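Nuclear RNA export factor 2 (Drosophila melanogaster, PDB 6MRK) acts with Piwi and Nxt1 in cotranscriptional transposon silencing in the ovary and may take part in mRNA export, and is represented here by its NTF2-like domain. Local coordinates at residues A[18-21]-A[22-26]; A[95-98]-A[99-103]; A[106-109]-A[110-113]. One frame throughout, in Å; residues are numbered along the deposited sequence.

Contact 1 of 3, residues A[18-21]-A[22-26]; sequences FLEN and YLREF
Phe18 and Tyr22, Leu19 and Leu23, and Asn21 and Glu25 are joined by i to i+4 backbone bonds of one continuous alpha helix, with Tyr22 N 2.8 Å from Phe18 O and Leu23 N likewise 2.8 Å from Leu19 O. The Leu23 bond is close to straight, with an N-H...O angle of 165°.

On the buried side, the rings of Phe18 and Tyr22 run alongside each other and point the same way. Both have CG anti to the backbone N (chi1 162° and 177°), which swings the two rings off the same flank of the helix. Their planes are obliquely inclined, with centroids 5.8 Å apart, and the closest touch is Phe18 CE1 on Tyr22 CB at 3.9 Å. Phe160 meets both rings edge-to-face, and Tyr22 OH is hydrogen-bonded to the hydroxyl of Tyr39, so the phenol end is satisfied within the fold. One position along, Leu19 and Leu23 also lie side by side; Leu19 CG meets Leu23 CD2 at 4.0 Å. Leu19 leans on Ile126 and Val128 of strand 123-135, and Leu23 on His107.

A polar pair, Glu20 and Arg24, follows. The extended Arg24 chain runs back along the helix, its CD and NH1 reaching Glu20 O, and NH1 makes a weak bond to that oxygen at 3.0 Å. Glu20 OE2 stays 4.2 Å from Arg24 NH1, so the charges are near each other without a salt bridge. The guanidinium also has a cation-pi partner in Phe109.

With aromatic and leucine side chains turned inward and charged ones outward, this is the amphipathic helix 12-27, which packs against the curved beta sheet as in the NTF2-like fold.

Contact 2 of 3, residues A[95-98]-A[99-103]; sequences IVEI and LLQLP
Ile95 and Leu99 meet where helix 92-99 ends and the chain turns toward strand 104-119, a helix-to-strand junction of the NTF2-like fold. Leu99 N closes the helical bond to Ile95 O at 3.0 Å, in the carbonyl plane of Ile95.

The side chain of Leu99 then climbs back over the preceding turn. Leu99 CB lies beside two carbonyl oxygens, 3.5 Å from Val96 O and slightly farther from Ile95 O. Leu99 CG and CD1 continue past Ile95 O, at 4.0 Å for CG, and Leu99 CD2 reaches the branch methyl Ile95 CG2, also 4.0 Å away. The two side chains lie alongside each other and point the same way. Both also rest on Phe45 of strand 44-49, which makes the pair one apolar patch between helix and sheet.

On the other flank, Leu100 follows the same pattern. Its N bonds to Val96 O, while Leu100 CG, set anti to its own carbonyl carbon (chi1 -75°), comes within 3.2 Å of that oxygen but lies a longer 4.3 Å from Val96 CG1. At the helix end and in the loop, Arg32 hydrogen-bonds the carbonyl oxygens of Leu99, Leu102 and Pro103, which is consistent with its holding the exit loop in place.

The winding tightens as the helix runs out: Gln101 N reaches back only three residues, to Ile98 O at 3.0 Å, approaching from 53° above the carbonyl plane.

Contact 3 of 3, residues A[106-109]-A[110-113]; sequences THDF and HSLQ
Asp108 and Ser111 carry most of the polar part of this tight turn, which interrupts strand 104-119. Asp108 O accepts two bonds from the same serine. Ser111 N donates to Asp108 O at 2.9 Å, from 45° above the carbonyl plane, whereas Ser111 OG donates to the same Asp108 O at 2.7 Å and lies in that plane. With chi1 at 81°, the hydroxyl sits between its own backbone N and carbonyl carbon, and this rotation turns it back toward Asp108.

Weaker bonds supplement this pair. Asp108 OD1 receives His110 N at 3.3 Å with a poorly aligned N-H, a weak Asx turn; the carboxylate is placed for it because CG is anti to the backbone N. One residue on, Leu112 N reaches Phe109 O in a long, weak bond of 3.5 Å. The helical backbone angles of Phe109, His110 and Ser111 make residues 108-111 and 109-112 two overlapping type I beta turns, closed by Ser111 N on Asp108 O and by the weak Leu112 bond.

The apolar component is Phe109 with Leu112. Their side chains run alongside each other, and Leu112 CD1 touches the Phe109 ring at CD2, 3.5 Å away, coming at it obliquely. Beyond the turn, Phe109 packs on Glu20 and Leu23 of helix 12-27, while Leu112 rests on Val128.

The turn is thus held mainly through one carbonyl oxygen and one serine. Because the serine hydroxyl donates a hydrogen bond to Asp108 O and accepts one from Leu131 N, it ties the interruption to the neighbouring strand 123-135 as well as closing it.

How the contacts relate
The three contacts come in order along one NTF2-like domain. Contact 1 is central to the arrangement, with its centre about 15 Å from that of contact 2 and about 11 Å from that of contact 3, and it touches both. Phe26 at its end packs on Leu99 and Leu102, joining helix 12-27 to the exit of helix 92-99, while Leu23 and Arg24 pack against Phe109 on the strand side. Contacts 2 and 3 are about 21 Å apart between centres and adjoin only in sequence, where the loop after helix 92-99 enters strand 104-119. Helix 12-27 thus ties the helix exit and the strand interruption into one domain.

Contact 1 of 3, residues A[18-21]-A[22-26]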
# COMPACT_ATOMS: atom_id res chain seq x y z
N PHE A 18 -7.19 -6.59 -13.74
CA PHE A 18 -6.29 -5.43 -13.55
C PHE A 18 -4.95 -5.90 -12.98
O PHE A 18 -3.92 -5.65 -13.60
CB PHE A 18 -6.92 -4.36 -12.66
CG PHE A 18 -5.90 -3.40 -12.09
CD1 PHE A 18 -5.12 -2.65 -12.95
CD2 PHE A 18 -5.70 -3.29 -10.72
CE1 PHE A 18 -4.17 -1.77 -12.45
CE2 PHE A 18 -4.75 -2.41 -10.22
CZ PHE A 18 -3.99 -1.66 -11.09
N LEU A 19 -4.97 -6.52 -11.80
CA LEU A 19 -3.77 -6.77 -10.97
C LEU A 19 -2.83 -7.71 -11.74
O LEU A 19 -1.66 -7.37 -11.94
CB LEU A 19 -4.21 -7.38 -9.63
CG LEU A 19 -3.22 -7.29 -8.47
CD1 LEU A 19 -2.67 -5.89 -8.31
CD2 LEU A 19 -3.89 -7.75 -7.19
N GLU A 20 -3.38 -8.81 -12.22
CA GLU A 20 -2.59 -9.88 -12.87
C GLU A 20 -2.21 -9.49 -14.31
O GLU A 20 -1.30 -10.13 -14.83
CB GLU A 20 -3.34 -11.22 -12.78
CG GLU A 20 -3.49 -11.71 -11.35
CD GLU A 20 -4.34 -12.96 -11.13
OE1 GLU A 20 -4.75 -13.18 -9.96
OE2 GLU A 20 -4.59 -13.70 -12.11
N ASN A 21 -2.82 -8.48 -14.93
CA ASN A 21 -2.33 -7.98 -16.24
C ASN A 21 -1.26 -6.91 -16.00
O ASN A 21 -0.17 -7.00 -16.60
CB ASN A 21 -3.46 -7.45 -17.13
CG ASN A 21 -4.24 -8.55 -17.81
OD1 ASN A 21 -3.69 -9.60 -18.14
ND2 ASN A 21 -5.53 -8.35 -18.01
N TYR A 22 -1.56 -5.93 -15.15
CA TYR A 22 -0.63 -4.86 -14.72
C TYR A 22 0.69 -5.43 -14.20
O TYR A 22 1.74 -4.94 -14.59
CB TYR A 22 -1.24 -4.01 -13.60
CG TYR A 22 -0.27 -2.98 -13.13
CD1 TYR A 22 0.77 -3.33 -12.29
CD2 TYR A 22 -0.30 -1.70 -13.64
CE1 TYR A 22 1.73 -2.41 -11.91
CE2 TYR A 22 0.65 -0.76 -13.28
CZ TYR A 22 1.68 -1.11 -12.40
OH TYR A 22 2.63 -0.21 -12.00
N LEU A 23 0.65 -6.40 -13.28
CA LEU A 23 1.87 -7.06 -12.73
C LEU A 23 2.65 -7.73 -13.86
O LEU A 23 3.86 -7.52 -13.94
CB LEU A 23 1.46 -8.08 -11.66
CG LEU A 23 1.56 -7.61 -10.21
CD1 LEU A 23 1.33 -6.12 -10.08
CD2 LEU A 23 0.59 -8.34 -9.33
N ARG A 24 1.99 -8.52 -14.71
CA ARG A 24 2.68 -9.21 -15.82
C ARG A 24 3.37 -8.18 -16.72
O ARG A 24 4.45 -8.50 -17.22
CB ARG A 24 1.73 -10.09 -16.62
CG ARG A 24 1.64 -11.51 -16.09
CD ARG A 24 0.41 -12.23 -16.64
NE ARG A 24 0.08 -13.50 -15.98
CZ ARG A 24 -1.09 -13.81 -15.41
NH1 ARG A 24 -2.08 -12.94 -15.37
NH2 ARG A 24 -1.26 -15.01 -14.87
N GLU A 25 2.79 -7.00 -16.91
CA GLU A 25 3.32 -6.00 -17.87
C GLU A 25 4.41 -5.14 -17.23
O GLU A 25 5.14 -4.49 -17.99
CB GLU A 25 2.19 -5.13 -18.38
CG GLU A 25 2.58 -4.29 -19.58
CD GLU A 25 1.38 -3.84 -20.40
OE1 GLU A 25 0.23 -4.19 -20.01
OE2 GLU A 25 1.59 -3.15 -21.42
N PHE A 26 4.47 -5.08 -15.89
CA PHE A 26 5.56 -4.38 -15.15
C PHE A 26 6.82 -5.24 -15.27
O PHE A 26 7.91 -4.67 -15.39
CB PHE A 26 5.18 -4.14 -13.69
CG PHE A 26 6.25 -3.44 -12.90
CD1 PHE A 26 6.37 -2.06 -12.94
CD2 PHE A 26 7.16 -4.15 -12.13
CE1 PHE A 26 7.36 -1.40 -12.24
CE2 PHE A 26 8.15 -3.49 -11.41
CZ PHE A 26 8.25 -2.12 -11.48

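Contact 2 of 3, residues A[95-98]-A[99-103]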
# COMPACT_ATOMS: atom_id res chain seq x y z
N ILE A 95 6.19 9.52 -12.95
CA ILE A 95 6.02 8.16 -12.36
C ILE A 95 6.70 7.14 -13.28
O ILE A 95 7.55 6.36 -12.79
CB ILE A 95 4.52 7.87 -12.15
CG1 ILE A 95 3.98 8.73 -11.00
CG2 ILE A 95 4.28 6.38 -11.91
CD1 ILE A 95 2.48 8.76 -10.92
N VAL A 96 6.35 7.14 -14.56
CA VAL A 96 6.83 6.10 -15.50
C VAL A 96 8.35 6.22 -15.58
O VAL A 96 9.03 5.18 -15.65
CB VAL A 96 6.13 6.22 -16.87
CG1 VAL A 96 6.49 5.07 -17.79
CG2 VAL A 96 4.63 6.26 -16.71
N GLU A 97 8.85 7.45 -15.49
CA GLU A 97 10.31 7.78 -15.47
C GLU A 97 11.00 7.03 -14.32
O GLU A 97 12.09 6.52 -14.56
CB GLU A 97 10.47 9.30 -15.41
CG GLU A 97 11.79 9.80 -14.83
CD GLU A 97 12.06 11.29 -14.98
OE1 GLU A 97 11.24 11.99 -15.63
OE2 GLU A 97 13.11 11.76 -14.48
N ILE A 98 10.41 6.96 -13.12
CA ILE A 98 11.03 6.24 -11.96
C ILE A 98 10.91 4.74 -12.21
O ILE A 98 11.88 4.02 -11.97
CB ILE A 98 10.40 6.65 -10.61
CG1 ILE A 98 10.72 8.09 -10.23
CG2 ILE A 98 10.82 5.69 -9.50
CD1 ILE A 98 12.20 8.43 -10.32
N LEU A 99 9.74 4.32 -12.68
CA LEU A 99 9.36 2.90 -12.85
C LEU A 99 10.30 2.22 -13.85
O LEU A 99 10.48 1.00 -13.75
CB LEU A 99 7.91 2.84 -13.33
CG LEU A 99 6.86 2.43 -12.30
CD1 LEU A 99 7.05 3.12 -10.97
CD2 LEU A 99 5.47 2.72 -12.84
N LEU A 100 10.85 2.98 -14.80
CA LEU A 100 11.73 2.43 -15.86
C LEU A 100 13.16 2.22 -15.35
O LEU A 100 13.96 1.61 -16.09
CB LEU A 100 11.71 3.38 -17.06
CG LEU A 100 10.43 3.33 -17.89
CD1 LEU A 100 10.58 4.17 -19.14
CD2 LEU A 100 10.10 1.91 -18.29
N GLN A 101 13.46 2.73 -14.17
CA GLN A 101 14.81 2.64 -13.55
C GLN A 101 14.87 1.46 -12.59
O GLN A 101 15.98 1.15 -12.11
CB GLN A 101 15.11 3.89 -12.75
CG GLN A 101 14.86 5.16 -13.54
CD GLN A 101 15.43 6.35 -12.84
OE1 GLN A 101 14.73 7.32 -12.58
NE2 GLN A 101 16.69 6.28 -12.47
N LEU A 102 13.72 0.86 -12.28
CA LEU A 102 13.67 -0.25 -11.31
C LEU A 102 14.14 -1.51 -12.03
O LEU A 102 14.15 -1.58 -13.26
CB LEU A 102 12.26 -0.38 -10.74
CG LEU A 102 11.75 0.85 -10.00
CD1 LEU A 102 10.33 0.63 -9.53
CD2 LEU A 102 12.65 1.20 -8.83
N PRO A 103 14.64 -2.50 -11.29
CA PRO A 103 15.09 -3.74 -11.92
C PRO A 103 13.95 -4.53 -12.57
O PRO A 103 12.81 -4.31 -12.28
CB PRO A 103 15.69 -4.55 -10.77
CG PRO A 103 15.11 -3.93 -9.52
CD PRO A 103 14.89 -2.47 -9.84

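Contact 3 of 3, residues A[106-109]-A[110-113]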
# COMPACT_ATOMS: atom_id res chain seq x y z
N THR A 106 10.12 -10.97 -11.88
CA THR A 106 9.12 -12.03 -12.18
C THR A 106 8.34 -12.22 -10.87
O THR A 106 8.96 -12.62 -9.88
CB THR A 106 9.82 -13.31 -12.64
OG1 THR A 106 10.43 -13.06 -13.92
CG2 THR A 106 8.91 -14.50 -12.79
N HIS A 107 7.05 -11.89 -10.85
CA HIS A 107 6.19 -12.13 -9.67
C HIS A 107 5.86 -13.62 -9.56
O HIS A 107 5.64 -14.25 -10.60
CB HIS A 107 4.91 -11.29 -9.75
CG HIS A 107 5.14 -9.83 -9.94
ND1 HIS A 107 5.51 -9.31 -11.16
CD2 HIS A 107 5.00 -8.79 -9.09
CE1 HIS A 107 5.61 -8.00 -11.06
NE2 HIS A 107 5.30 -7.65 -9.79
N ASP A 108 5.78 -14.15 -8.34
CA ASP A 108 5.28 -15.52 -8.07
C ASP A 108 3.76 -15.42 -7.84
O ASP A 108 3.34 -15.17 -6.72
CB ASP A 108 6.06 -16.15 -6.92
CG ASP A 108 5.53 -17.50 -6.44
OD1 ASP A 108 4.53 -17.98 -7.01
OD2 ASP A 108 6.11 -18.05 -5.49
N PHE A 109 2.96 -15.61 -8.88
CA PHE A 109 1.50 -15.33 -8.84
C PHE A 109 0.79 -16.24 -7.85
O PHE A 109 -0.25 -15.84 -7.33
CB PHE A 109 0.88 -15.45 -10.23
CG PHE A 109 1.14 -14.21 -11.04
CD1 PHE A 109 2.29 -14.07 -11.79
CD2 PHE A 109 0.26 -13.15 -10.95
CE1 PHE A 109 2.54 -12.90 -12.48
CE2 PHE A 109 0.51 -11.97 -11.65
CZ PHE A 109 1.65 -11.85 -12.40
N HIS A 110 1.33 -17.43 -7.60
CA HIS A 110 0.81 -18.38 -6.59
C HIS A 110 0.91 -17.79 -5.18
O HIS A 110 0.20 -18.28 -4.29
CB HIS A 110 1.58 -19.71 -6.66
CG HIS A 110 1.17 -20.60 -7.78
ND1 HIS A 110 1.49 -21.95 -7.80
CD2 HIS A 110 0.47 -20.36 -8.91
CE1 HIS A 110 1.01 -22.50 -8.90
NE2 HIS A 110 0.38 -21.54 -9.60
N SER A 111 1.79 -16.82 -4.97
CA SER A 111 2.17 -16.34 -3.62
C SER A 111 1.29 -15.17 -3.21
O SER A 111 1.39 -14.74 -2.05
CB SER A 111 3.63 -15.98 -3.57
OG SER A 111 3.87 -14.68 -4.10
N LEU A 112 0.44 -14.70 -4.12
CA LEU A 112 -0.18 -13.36 -4.00
C LEU A 112 -1.38 -13.41 -3.07
O LEU A 112 -2.27 -14.22 -3.33
CB LEU A 112 -0.63 -12.86 -5.37
CG LEU A 112 0.48 -12.55 -6.37
CD1 LEU A 112 -0.15 -11.98 -7.63
CD2 LEU A 112 1.52 -11.59 -5.80
N GLN A 113 -1.42 -12.50 -2.11
CA GLN A 113 -2.59 -12.29 -1.23
C GLN A 113 -3.18 -10.92 -1.52
O GLN A 113 -2.42 -9.94 -1.55
CB GLN A 113 -2.19 -12.50 0.23
CG GLN A 113 -1.97 -13.97 0.53
CD GLN A 113 -1.48 -14.23 1.93
OE1 GLN A 113 -2.20 -14.78 2.76
NE2 GLN A 113 -0.24 -13.84 2.18